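D-alanine--D-alanine ligase (Acinetobacter baumannii ACICU, PDB 5D8D) joins two D-alanines into D-alanyl-D-alanine at the cost of ATP, supplying the dipeptide for peptidoglycan and thus for the bacterial cell wall. Local coordinates at residues 59-63 with 299-304; 34-38 with 292-297; 234-239 with 263-267; 26-31 with 273-277; 193-197 with 283-288. All blocks are in the same frame, centred on the assembly; numbering follows the deposited sequence.

Contact 1: residues 59-63 with 299-304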
# COMPACT_ATOMS: atom_id res chain seq x y z
N ASP A 59 -14.56 3.95 21.03
CA ASP A 59 -15.16 4.81 20.04
C ASP A 59 -14.20 5.29 18.97
O ASP A 59 -14.65 5.70 17.90
CB ASP A 59 -15.84 5.97 20.73
CG ASP A 59 -17.02 5.52 21.55
OD1 ASP A 59 -18.03 5.12 20.93
OD2 ASP A 59 -16.96 5.54 22.80
N ARG A 60 -12.88 5.22 19.23
CA ARG A 60 -11.86 5.68 18.26
C ARG A 60 -10.47 5.35 18.77
O ARG A 60 -10.31 5.01 19.94
CB ARG A 60 -11.97 7.20 17.97
CG ARG A 60 -11.52 8.16 19.09
CD ARG A 60 -12.49 9.29 19.43
NE ARG A 60 -13.14 9.78 18.25
CZ ARG A 60 -14.44 9.74 17.98
NH1 ARG A 60 -15.34 9.33 18.85
NH2 ARG A 60 -14.84 10.18 16.80
N ALA A 61 -9.47 5.49 17.90
CA ALA A 61 -8.11 5.16 18.21
C ALA A 61 -7.14 6.27 17.83
O ALA A 61 -7.25 6.86 16.76
CB ALA A 61 -7.74 3.87 17.51
N PHE A 62 -6.14 6.48 18.69
CA PHE A 62 -5.01 7.39 18.45
C PHE A 62 -3.82 6.47 18.24
O PHE A 62 -3.44 5.78 19.20
CB PHE A 62 -4.77 8.30 19.68
CG PHE A 62 -3.84 9.44 19.44
CD1 PHE A 62 -2.55 9.24 19.01
CD2 PHE A 62 -4.24 10.74 19.70
CE1 PHE A 62 -1.70 10.31 18.78
CE2 PHE A 62 -3.39 11.82 19.47
CZ PHE A 62 -2.12 11.60 19.02
N ILE A 63 -3.25 6.44 17.03
CA ILE A 63 -2.22 5.45 16.69
C ILE A 63 -0.83 6.06 16.85
O ILE A 63 -0.50 7.09 16.26
CB ILE A 63 -2.33 4.93 15.24
CG1 ILE A 63 -3.70 4.25 14.99
CG2 ILE A 63 -1.20 3.95 14.94
CD1 ILE A 63 -4.01 3.95 13.55
N ILE A 299 -4.68 16.32 16.74
CA ILE A 299 -4.52 15.06 16.04
C ILE A 299 -5.82 14.23 16.20
O ILE A 299 -6.39 13.75 15.23
CB ILE A 299 -3.26 14.31 16.51
CG1 ILE A 299 -2.00 15.06 16.04
CG2 ILE A 299 -3.20 12.87 15.99
CD1 ILE A 299 -0.71 14.71 16.78
N LEU A 300 -6.32 14.09 17.41
CA LEU A 300 -7.49 13.26 17.65
C LEU A 300 -8.76 13.82 16.97
O LEU A 300 -9.69 13.08 16.67
CB LEU A 300 -7.73 13.14 19.17
CG LEU A 300 -8.78 12.14 19.63
CD1 LEU A 300 -8.47 10.75 19.09
CD2 LEU A 300 -8.82 12.11 21.14
N GLU A 301 -8.80 15.13 16.75
CA GLU A 301 -9.96 15.78 16.12
C GLU A 301 -10.19 15.32 14.69
O GLU A 301 -11.31 15.31 14.25
CB GLU A 301 -9.83 17.29 16.18
CG GLU A 301 -10.36 17.86 17.49
CD GLU A 301 -10.05 19.34 17.64
OE1 GLU A 301 -9.32 19.85 16.77
OE2 GLU A 301 -10.55 19.96 18.62
N GLN A 302 -9.15 14.85 14.01
CA GLN A 302 -9.32 14.19 12.70
C GLN A 302 -10.30 13.05 12.75
O GLN A 302 -10.86 12.73 11.70
CB GLN A 302 -8.03 13.59 12.15
CG GLN A 302 -6.83 14.53 12.02
CD GLN A 302 -5.46 13.82 12.22
OE1 GLN A 302 -5.32 12.61 11.95
NE2 GLN A 302 -4.46 14.58 12.64
N THR A 303 -10.49 12.41 13.92
CA THR A 303 -11.38 11.25 14.00
C THR A 303 -12.88 11.56 14.08
O THR A 303 -13.66 10.62 14.23
CB THR A 303 -10.96 10.27 15.14
OG1 THR A 303 -11.22 10.79 16.45
CG2 THR A 303 -9.54 9.94 15.05
N LEU A 304 -13.28 12.83 14.00
CA LEU A 304 -14.69 13.25 14.13
C LEU A 304 -15.33 13.46 12.76
O LEU A 304 -14.60 13.70 11.77
CB LEU A 304 -14.81 14.54 14.95
CG LEU A 304 -14.39 14.46 16.44
CD1 LEU A 304 -14.18 15.84 17.03
CD2 LEU A 304 -15.34 13.66 17.31
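Strand 60-63 meets residues 299-304 at the C-terminal end of the chain, which include a type I turn from Glu301 to Leu304. Asp59 leads into the strand. Arg60 then reaches across and grips the turn twice: NE donates to Thr303 OG1 (2.8 Å) and NH2 to Thr303 O (2.9 Å). Thr303 OG1 in turn donates to Leu300 O (2.8 Å), so its hydroxyl links the guanidinium to the carbonyl of Leu300. Leu304 CD2 lies over one face of that guanidinium, 3.6 Å from Arg60 NH2, and Leu300 CD1 rests 4.0 Å from Arg60 CG. Ala61 points away and packs on Leu79 of helix 74-81. Phe62 swings its ring back to the helix, with CZ 3.5 Å from Ile299 CG2 and CD2 4.3 Å from Leu300 CB. Ile63 faces helix 74-81. A parallel sheet, 41-45, 9-13, 60-63, covered by helices is the Rossmann-like N-terminal domain of D-Ala-D-Ala ligases, here packed against the chain's last helix.

Contact 2: residues 34-38 with 292-297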
# COMPACT_ATOMS: atom_id res chain seq x y z
N ALA A 34 -1.27 13.33 28.01
CA ALA A 34 -1.74 14.58 27.44
C ALA A 34 -3.25 14.55 27.22
O ALA A 34 -3.96 15.53 27.53
CB ALA A 34 -1.00 14.89 26.13
N LEU A 35 -3.75 13.45 26.68
CA LEU A 35 -5.18 13.33 26.45
C LEU A 35 -5.89 13.37 27.79
O LEU A 35 -6.82 14.15 27.95
CB LEU A 35 -5.52 12.07 25.65
CG LEU A 35 -4.98 12.07 24.22
CD1 LEU A 35 -5.23 10.73 23.53
CD2 LEU A 35 -5.50 13.25 23.38
N LEU A 36 -5.40 12.61 28.78
CA LEU A 36 -6.01 12.62 30.14
C LEU A 36 -6.02 14.00 30.81
O LEU A 36 -7.03 14.43 31.37
CB LEU A 36 -5.30 11.63 31.04
CG LEU A 36 -5.50 10.15 30.70
CD1 LEU A 36 -4.50 9.26 31.39
CD2 LEU A 36 -6.91 9.72 31.11
N ARG A 37 -4.92 14.74 30.72
CA ARG A 37 -4.92 16.14 31.23
C ARG A 37 -6.04 16.94 30.60
O ARG A 37 -6.58 17.83 31.24
CB ARG A 37 -3.65 16.87 30.88
CG ARG A 37 -2.48 16.65 31.81
CD ARG A 37 -1.26 17.21 31.08
NE ARG A 37 -0.11 16.43 31.45
CZ ARG A 37 0.87 16.07 30.65
NH1 ARG A 37 0.89 16.44 29.36
NH2 ARG A 37 1.87 15.35 31.17
N SER A 38 -6.31 16.66 29.33
CA SER A 38 -7.33 17.37 28.54
C SER A 38 -8.76 16.85 28.77
O SER A 38 -9.69 17.27 28.07
CB SER A 38 -6.99 17.32 27.06
OG SER A 38 -5.65 17.66 26.82
N PHE A 292 1.89 20.73 23.65
CA PHE A 292 1.84 19.30 23.34
C PHE A 292 0.46 18.70 23.56
O PHE A 292 0.03 17.85 22.78
CB PHE A 292 2.85 18.55 24.18
CG PHE A 292 2.89 17.08 23.91
CD1 PHE A 292 3.70 16.58 22.90
CD2 PHE A 292 2.16 16.19 24.71
CE1 PHE A 292 3.79 15.21 22.69
CE2 PHE A 292 2.21 14.81 24.47
CZ PHE A 292 3.03 14.32 23.46
N ASP A 293 -0.25 19.15 24.60
CA ASP A 293 -1.61 18.64 24.88
C ASP A 293 -2.61 19.11 23.82
O ASP A 293 -3.50 18.37 23.44
CB ASP A 293 -2.10 19.02 26.28
CG ASP A 293 -1.19 18.55 27.38
OD1 ASP A 293 -0.11 17.98 27.11
OD2 ASP A 293 -1.53 18.79 28.56
N GLU A 294 -2.44 20.34 23.35
CA GLU A 294 -3.31 20.88 22.33
C GLU A 294 -3.04 20.14 21.03
O GLU A 294 -3.96 19.74 20.33
CB GLU A 294 -3.11 22.40 22.16
CG GLU A 294 -3.75 23.25 23.25
CD GLU A 294 -3.17 24.66 23.37
OE1 GLU A 294 -2.01 24.94 22.99
OE2 GLU A 294 -3.90 25.52 23.88
N LEU A 295 -1.77 19.92 20.72
CA LEU A 295 -1.39 19.12 19.57
C LEU A 295 -2.10 17.75 19.58
O LEU A 295 -2.63 17.32 18.56
CB LEU A 295 0.14 18.96 19.52
CG LEU A 295 0.73 17.91 18.61
CD1 LEU A 295 0.30 18.21 17.18
CD2 LEU A 295 2.24 17.86 18.74
N CYS A 296 -2.14 17.09 20.75
CA CYS A 296 -2.74 15.77 20.85
C CYS A 296 -4.24 15.85 20.63
O CYS A 296 -4.78 15.07 19.89
CB CYS A 296 -2.41 15.10 22.17
SG CYS A 296 -0.66 14.62 22.32
N VAL A 297 -4.91 16.81 21.21
CA VAL A 297 -6.33 16.97 20.90
C VAL A 297 -6.58 17.22 19.37
O VAL A 297 -7.51 16.67 18.77
CB VAL A 297 -6.95 18.07 21.79
CG1 VAL A 297 -8.33 18.50 21.29
CG2 VAL A 297 -7.06 17.54 23.22
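The two helices come closest where a small residue lets them: Ala34 and Asp293 have CA atoms only 4.8 Å apart. The Ala34 methyl is the bump, and it sits in a hollow lined by three residues of 292-297. Its CB lies 3.6 Å from Phe292 CE2, at the edge of the ring, 3.4 Å from Asp293 OD1 and 3.8 Å from Cys296 SG. One residue on, Leu35 sends CD2 beside the next turn of the partner, 3.8 Å from Cys296 CB and 4.2 Å from Val297 N; Ala34 and Leu35 thus both touch the Cys296 side chain, at SG and at CB. Helix 21-37 follows the first strand of the Rossmann-like N-terminal domain, while helix 292-301 is the last of the chain, so the C-terminal end of the polypeptide packs back on its N-terminal domain. On the outer side Arg37 arches over the groove to Asp293 in a salt bridge, NH1 to OD1 at 2.9 Å, with a weak second bond from Arg37 NH1 to Asp293 OD2 at 3.5 Å. Ser38, where the helix leaves helical angles, folds its hydroxyl back on its own helix, OG donating to Ala34 O (2.8 Å). Its CB points toward the partner and lies 3.8 Å from Val297 CG2, while Ser38 OG lies 3.8 Å from Asp293 CB.

Contact 3: residues 234-239 with 263-267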
# COMPACT_ATOMS: atom_id res chain seq x y z
N LYS A 234 7.78 27.74 -0.26
CA LYS A 234 7.88 26.92 -1.45
C LYS A 234 8.10 25.44 -1.10
O LYS A 234 7.50 24.55 -1.70
CB LYS A 234 8.97 27.49 -2.39
CG LYS A 234 8.85 27.19 -3.88
CD LYS A 234 7.42 26.98 -4.43
CE LYS A 234 6.48 28.19 -4.30
NZ LYS A 234 6.99 29.36 -5.07
N LEU A 235 8.97 25.17 -0.13
CA LEU A 235 9.20 23.82 0.37
C LEU A 235 7.92 23.23 0.99
O LEU A 235 7.61 22.07 0.76
CB LEU A 235 10.29 23.79 1.43
CG LEU A 235 11.36 22.71 1.50
CD1 LEU A 235 11.67 22.42 2.96
CD2 LEU A 235 11.05 21.41 0.78
N GLN A 236 7.18 24.02 1.73
CA GLN A 236 5.92 23.55 2.35
C GLN A 236 4.85 23.19 1.30
O GLN A 236 4.19 22.17 1.41
CB GLN A 236 5.37 24.59 3.34
CG GLN A 236 6.25 24.79 4.56
CD GLN A 236 5.80 25.93 5.43
OE1 GLN A 236 5.46 27.02 4.96
NE2 GLN A 236 5.80 25.70 6.73
N ALA A 237 4.72 24.03 0.28
CA ALA A 237 3.85 23.74 -0.88
C ALA A 237 4.24 22.44 -1.59
O ALA A 237 3.41 21.60 -1.90
CB ALA A 237 3.89 24.89 -1.86
N LEU A 238 5.52 22.29 -1.84
CA LEU A 238 6.02 21.09 -2.47
C LEU A 238 5.69 19.84 -1.64
O LEU A 238 5.21 18.83 -2.16
CB LEU A 238 7.53 21.22 -2.66
CG LEU A 238 8.20 20.02 -3.29
CD1 LEU A 238 7.73 19.92 -4.74
CD2 LEU A 238 9.72 20.11 -3.19
N CYS A 239 5.95 19.93 -0.33
CA CYS A 239 5.71 18.84 0.60
C CYS A 239 4.22 18.58 0.78
O CYS A 239 3.82 17.45 0.98
CB CYS A 239 6.39 19.10 1.95
SG CYS A 239 8.19 19.05 1.81
N ASN A 263 17.75 23.63 -5.23
CA ASN A 263 16.62 22.77 -5.56
C ASN A 263 16.22 21.86 -4.40
O ASN A 263 17.07 21.35 -3.64
CB ASN A 263 16.96 21.86 -6.73
CG ASN A 263 17.32 22.62 -7.96
OD1 ASN A 263 16.56 23.48 -8.40
ND2 ASN A 263 18.49 22.31 -8.54
N PHE A 264 14.93 21.60 -4.31
CA PHE A 264 14.45 20.68 -3.31
C PHE A 264 14.36 19.28 -3.89
O PHE A 264 14.03 19.09 -5.04
CB PHE A 264 13.14 21.18 -2.78
CG PHE A 264 13.22 22.56 -2.20
CD1 PHE A 264 14.17 22.87 -1.22
CD2 PHE A 264 12.35 23.55 -2.62
CE1 PHE A 264 14.25 24.15 -0.69
CE2 PHE A 264 12.43 24.84 -2.10
CZ PHE A 264 13.38 25.13 -1.13
N TRP A 265 14.67 18.29 -3.06
CA TRP A 265 14.54 16.90 -3.40
C TRP A 265 13.82 16.14 -2.26
O TRP A 265 14.32 16.10 -1.15
CB TRP A 265 15.92 16.34 -3.62
CG TRP A 265 16.62 16.96 -4.78
CD1 TRP A 265 17.55 17.93 -4.72
CD2 TRP A 265 16.45 16.65 -6.18
NE1 TRP A 265 17.99 18.24 -5.98
CE2 TRP A 265 17.33 17.48 -6.90
CE3 TRP A 265 15.65 15.74 -6.89
CZ2 TRP A 265 17.42 17.45 -8.30
CZ3 TRP A 265 15.75 15.70 -8.29
CH2 TRP A 265 16.62 16.56 -8.97
N LEU A 266 12.67 15.53 -2.57
CA LEU A 266 11.90 14.77 -1.60
C LEU A 266 12.55 13.44 -1.23
O LEU A 266 12.98 12.68 -2.11
CB LEU A 266 10.52 14.49 -2.14
CG LEU A 266 9.64 15.70 -2.39
CD1 LEU A 266 8.54 15.26 -3.33
CD2 LEU A 266 9.03 16.24 -1.12
N LEU A 267 12.60 13.15 0.08
CA LEU A 267 13.32 11.99 0.61
C LEU A 267 12.38 10.85 1.03
O LEU A 267 12.54 9.71 0.57
CB LEU A 267 14.23 12.41 1.76
CG LEU A 267 15.74 12.57 1.53
CD1 LEU A 267 16.14 12.93 0.12
CD2 LEU A 267 16.32 13.58 2.52
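Strand 264-267, at the edge of the antiparallel sheet of the ATP-grasp region, packs against helix 229-245; the axes of the short segments approach to 10.0 Å, their N-to-C directions 40° apart. Asn263 leads in without touching the helix. Phe264 follows, and its CA-to-CB bond points toward the helix. Leu235 sits over one face of its ring, its CG 3.9 Å from the Phe264 ring centroid and 11° off the normal, a CH-pi contact. At the ring edge Lys234 CB comes to 4.4 Å from Phe264 CE2, while the rest of the lysine side chain leads away. Leu238 CD2 packs on the root of the phenylalanine, 3.6 Å from Phe264 CB. Trp265 turns to the other side of the strand, where its NE1 bonds to Asp259. Leu266 starts sideways, but its end reaches the helix: its CD2 lies 4.1 Å from Cys239 SG and 4.4 Å from Leu238 CG. Leu267 is out of reach of the helix segment and packs on Glu183 and Met257. Next along the same strand is Glu268, predicted to bind both metal ions, and Leu235 also touches Phe184 in the predicted ATP-binding region. The contact between these two segments is apolar, made by methyl, thiol and ring surfaces without hydrogen bonds between them, which implies that helix and sheet are held by shape and by the exclusion of water from the layer between them.

Contact 4: residues 26-31 with 273-277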
# COMPACT_ATOMS: atom_id res chain seq x y z
N ASP A 26 7.18 5.08 24.62
CA ASP A 26 7.44 6.45 25.04
C ASP A 26 6.41 7.40 24.40
O ASP A 26 5.74 8.14 25.10
CB ASP A 26 8.91 6.78 24.74
CG ASP A 26 9.32 8.16 25.12
OD1 ASP A 26 8.48 8.91 25.60
OD2 ASP A 26 10.50 8.52 24.90
N SER A 27 6.21 7.33 23.08
CA SER A 27 5.14 8.15 22.44
C SER A 27 3.76 7.95 23.08
O SER A 27 3.03 8.91 23.35
CB SER A 27 5.05 7.85 20.94
OG SER A 27 6.25 8.25 20.30
N GLY A 28 3.43 6.69 23.31
CA GLY A 28 2.15 6.33 23.86
C GLY A 28 1.86 6.93 25.22
O GLY A 28 0.79 7.56 25.42
N GLN A 29 2.82 6.75 26.13
CA GLN A 29 2.75 7.32 27.46
C GLN A 29 2.58 8.80 27.37
O GLN A 29 1.74 9.39 28.07
CB GLN A 29 4.02 7.05 28.26
CG GLN A 29 3.83 6.13 29.42
CD GLN A 29 3.01 6.77 30.49
OE1 GLN A 29 2.05 6.20 30.96
NE2 GLN A 29 3.36 7.97 30.84
N ALA A 30 3.37 9.45 26.52
CA ALA A 30 3.25 10.92 26.47
C ALA A 30 1.88 11.35 25.93
O ALA A 30 1.25 12.29 26.44
CB ALA A 30 4.38 11.54 25.67
N VAL A 31 1.38 10.62 24.93
CA VAL A 31 0.07 10.94 24.37
C VAL A 31 -1.05 10.64 25.36
O VAL A 31 -2.00 11.42 25.48
CB VAL A 31 -0.18 10.22 23.05
CG1 VAL A 31 -1.62 10.44 22.58
CG2 VAL A 31 0.81 10.73 22.02
N PRO A 273 4.67 9.68 13.21
CA PRO A 273 5.86 10.21 13.84
C PRO A 273 5.89 10.04 15.35
O PRO A 273 4.84 9.88 16.00
CB PRO A 273 5.82 11.70 13.51
CG PRO A 273 4.89 11.83 12.37
CD PRO A 273 3.90 10.73 12.53
N GLY A 274 7.11 10.09 15.89
CA GLY A 274 7.34 10.18 17.30
C GLY A 274 6.54 11.28 17.98
O GLY A 274 6.24 12.35 17.40
N MET A 275 6.10 10.94 19.20
CA MET A 275 5.55 11.89 20.11
C MET A 275 6.32 11.81 21.44
O MET A 275 5.84 12.27 22.49
CB MET A 275 4.04 11.65 20.23
CG MET A 275 3.29 12.01 18.94
SD MET A 275 3.10 13.78 18.66
CE MET A 275 1.71 14.15 19.72
N THR A 276 7.55 11.27 21.39
CA THR A 276 8.45 11.38 22.53
C THR A 276 8.87 12.84 22.77
O THR A 276 8.74 13.71 21.92
CB THR A 276 9.75 10.62 22.35
OG1 THR A 276 10.59 11.33 21.43
CG2 THR A 276 9.49 9.20 21.88
N SER A 277 9.45 13.06 23.94
CA SER A 277 9.84 14.40 24.35
C SER A 277 11.00 15.01 23.51
O SER A 277 11.16 16.22 23.52
CB SER A 277 10.15 14.39 25.85
OG SER A 277 11.41 13.79 26.01
O HOH W 1 8.20 11.49 26.03
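This is a helix-to-loop contact: helix 21-37 of the N-terminal domain lies against the loop between strand 264-270 and helix 280-286. It is mixed in character, one strong hydrogen bond set among small apolar contacts. Met275 N donates to Ser27 OG at 2.9 Å and nearly in line, at 171°, and the closeness this needs shows in the 4.4 Å between the CA atoms of Ser27 and Met275. Ser27 OG also bonds to His66 NE2, so the serine hydroxyl joins the loop to a further part of the N-terminal domain. A turn along, Val31 CG2 packs on Met275 CB (3.8 Å) and Ala30 CB approaches Met275 O (3.6 Å). The methionine side chain continues into the core, against Cys296 and Ile299 of helix 292-301. Toward the surface Asp26 OD2 lies 3.3 Å from Thr276 CG2, the threonine methyl; the Thr276 hydroxyl is engaged with Ser279. A water extends this side, donating to Asp26 OD1 (2.6 Å) and weakly accepting from Ser277 N (2.9 Å). The loop follows shortly after Asn270, a predicted ligand of the second Mg(2+), with Gly274 about 7 Å from the side chain of Asn270. Such a junction, a helix of the N-terminal domain abutting the loop that leaves the strand carrying predicted metal ligands, is consistent with a place beside the active site, where the domains of an ATP-grasp ligase meet.

Contact 5: residues 193-197 with 283-288; sequences PLPVI and KAAKAV
Residues 193-197 are extended (phi/psi Leu194 -103/167, Pro195 -49/140, Val196 -79/157, Ile197 -131/125) in edge strand 192-198, which a bulge or short loop breaks. They lie beside helix 280-286; residues 283-286 are helical, and the helix ends before Ala287 (-63/-2) and Val288 (-134/14). Pro195 and Ala284 set the register, CA atoms 5.6 Å apart. Backbone bonds join Ala287 N to Lys283 O and Val288 N to Ala285 O, both 3.1 Å. Apolar packing makes the contact. Leu194 (m, t) sets CB 4.1 Å from Ala284 CB, CD1 4.2 Å from Ala285 CB and CD2 3.8 Å from Val288 CG1. Pro195 brings CG 4.0 Å from Ala287 CB and CD 4.3 Å from Val288 CB. Ile197 (m, t) extends CD1 to 3.9 Å from Ala284 CB and 3.7 Å from Lys283 CB, whose chain end leads away. Pro195 CD meets Ala284 O at 3.5 Å. In this helix-on-sheet packing of the ATP-grasp region, small alanines against Leu194, Pro195 and Ile197 imply close, hydrophobic docking without polar pairing between the segments.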
# COMPACT_ATOMS: atom_id res chain seq x y z
N PRO A 193 0.93 21.94 6.24
CA PRO A 193 2.34 22.02 6.68
C PRO A 193 2.58 22.96 7.86
O PRO A 193 1.99 24.03 7.94
CB PRO A 193 3.07 22.59 5.45
CG PRO A 193 2.03 22.68 4.36
CD PRO A 193 0.70 22.73 5.02
N LEU A 194 3.43 22.52 8.77
CA LEU A 194 3.83 23.29 9.91
C LEU A 194 5.24 23.83 9.58
O LEU A 194 5.86 23.37 8.63
CB LEU A 194 3.82 22.38 11.17
CG LEU A 194 2.45 21.96 11.70
CD1 LEU A 194 2.57 20.86 12.77
CD2 LEU A 194 1.70 23.16 12.25
N PRO A 195 5.75 24.80 10.38
CA PRO A 195 7.09 25.38 10.16
C PRO A 195 8.15 24.33 9.98
O PRO A 195 8.11 23.31 10.66
CB PRO A 195 7.35 26.12 11.47
CG PRO A 195 6.00 26.52 11.94
CD PRO A 195 5.10 25.38 11.57
N VAL A 196 9.08 24.58 9.07
CA VAL A 196 10.05 23.54 8.70
C VAL A 196 11.16 23.45 9.75
O VAL A 196 11.37 24.38 10.50
CB VAL A 196 10.54 23.57 7.20
CG1 VAL A 196 9.82 24.58 6.33
CG2 VAL A 196 12.02 23.65 7.05
N ILE A 197 11.82 22.30 9.82
CA ILE A 197 12.88 22.09 10.77
C ILE A 197 14.08 21.51 10.05
O ILE A 197 13.93 20.47 9.44
CB ILE A 197 12.44 21.11 11.86
CG1 ILE A 197 11.32 21.75 12.68
CG2 ILE A 197 13.64 20.74 12.75
CD1 ILE A 197 10.79 20.85 13.79
N LYS A 283 7.83 20.00 18.37
CA LYS A 283 8.65 21.18 18.06
C LYS A 283 7.93 22.11 17.09
O LYS A 283 7.71 23.30 17.36
CB LYS A 283 10.01 20.78 17.43
CG LYS A 283 11.28 20.97 18.23
CD LYS A 283 11.45 19.97 19.40
CE LYS A 283 12.93 19.55 19.59
NZ LYS A 283 13.28 19.14 20.97
N ALA A 284 7.55 21.55 15.95
CA ALA A 284 7.03 22.35 14.87
C ALA A 284 5.64 22.87 15.20
O ALA A 284 5.28 23.96 14.75
CB ALA A 284 6.98 21.54 13.59
N ALA A 285 4.86 22.10 15.95
CA ALA A 285 3.51 22.51 16.35
C ALA A 285 3.56 23.66 17.37
O ALA A 285 2.79 24.61 17.30
CB ALA A 285 2.74 21.32 16.92
N LYS A 286 4.51 23.56 18.31
CA LYS A 286 4.81 24.60 19.30
C LYS A 286 5.23 25.94 18.63
O LYS A 286 4.81 27.01 19.08
CB LYS A 286 5.91 24.10 20.25
CG LYS A 286 5.98 24.88 21.55
CD LYS A 286 7.26 24.61 22.31
CE LYS A 286 7.26 23.32 23.07
NZ LYS A 286 8.63 23.06 23.58
N ALA A 287 5.99 25.90 17.54
CA ALA A 287 6.33 27.11 16.83
C ALA A 287 5.14 27.85 16.22
O ALA A 287 5.33 28.88 15.60
CB ALA A 287 7.33 26.79 15.73
N VAL A 288 3.94 27.32 16.35
CA VAL A 288 2.76 27.96 15.78
C VAL A 288 1.61 28.00 16.79
O VAL A 288 0.48 28.29 16.43
CB VAL A 288 2.43 27.23 14.44
CG1 VAL A 288 1.37 26.14 14.56
CG2 VAL A 288 2.11 28.23 13.35

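Overall arrangement
From the N terminus, helix 21-37 is the first element to take part and supplies two contacts: contact 4 near its middle and contact 2 at its end. Strand 60-63 then enters contact 1. All three are completed by the last part of the chain, closing long loops of more than 230 residues, and they cross one another; they touch through Phe62, Met275, Cys296 and their neighbours, tying the N-terminal domain to the loop at 273-277 and helix 292-301. Contact 5 closes from 193-197 to 283-288, crossing contact 4 but nested within contacts 1 and 2. Contact 3, the shortest loop, nests inside all of them and meets contact 5 through Gln236 of helix 229-245; both contacts reach the same ATP-grasp sheet.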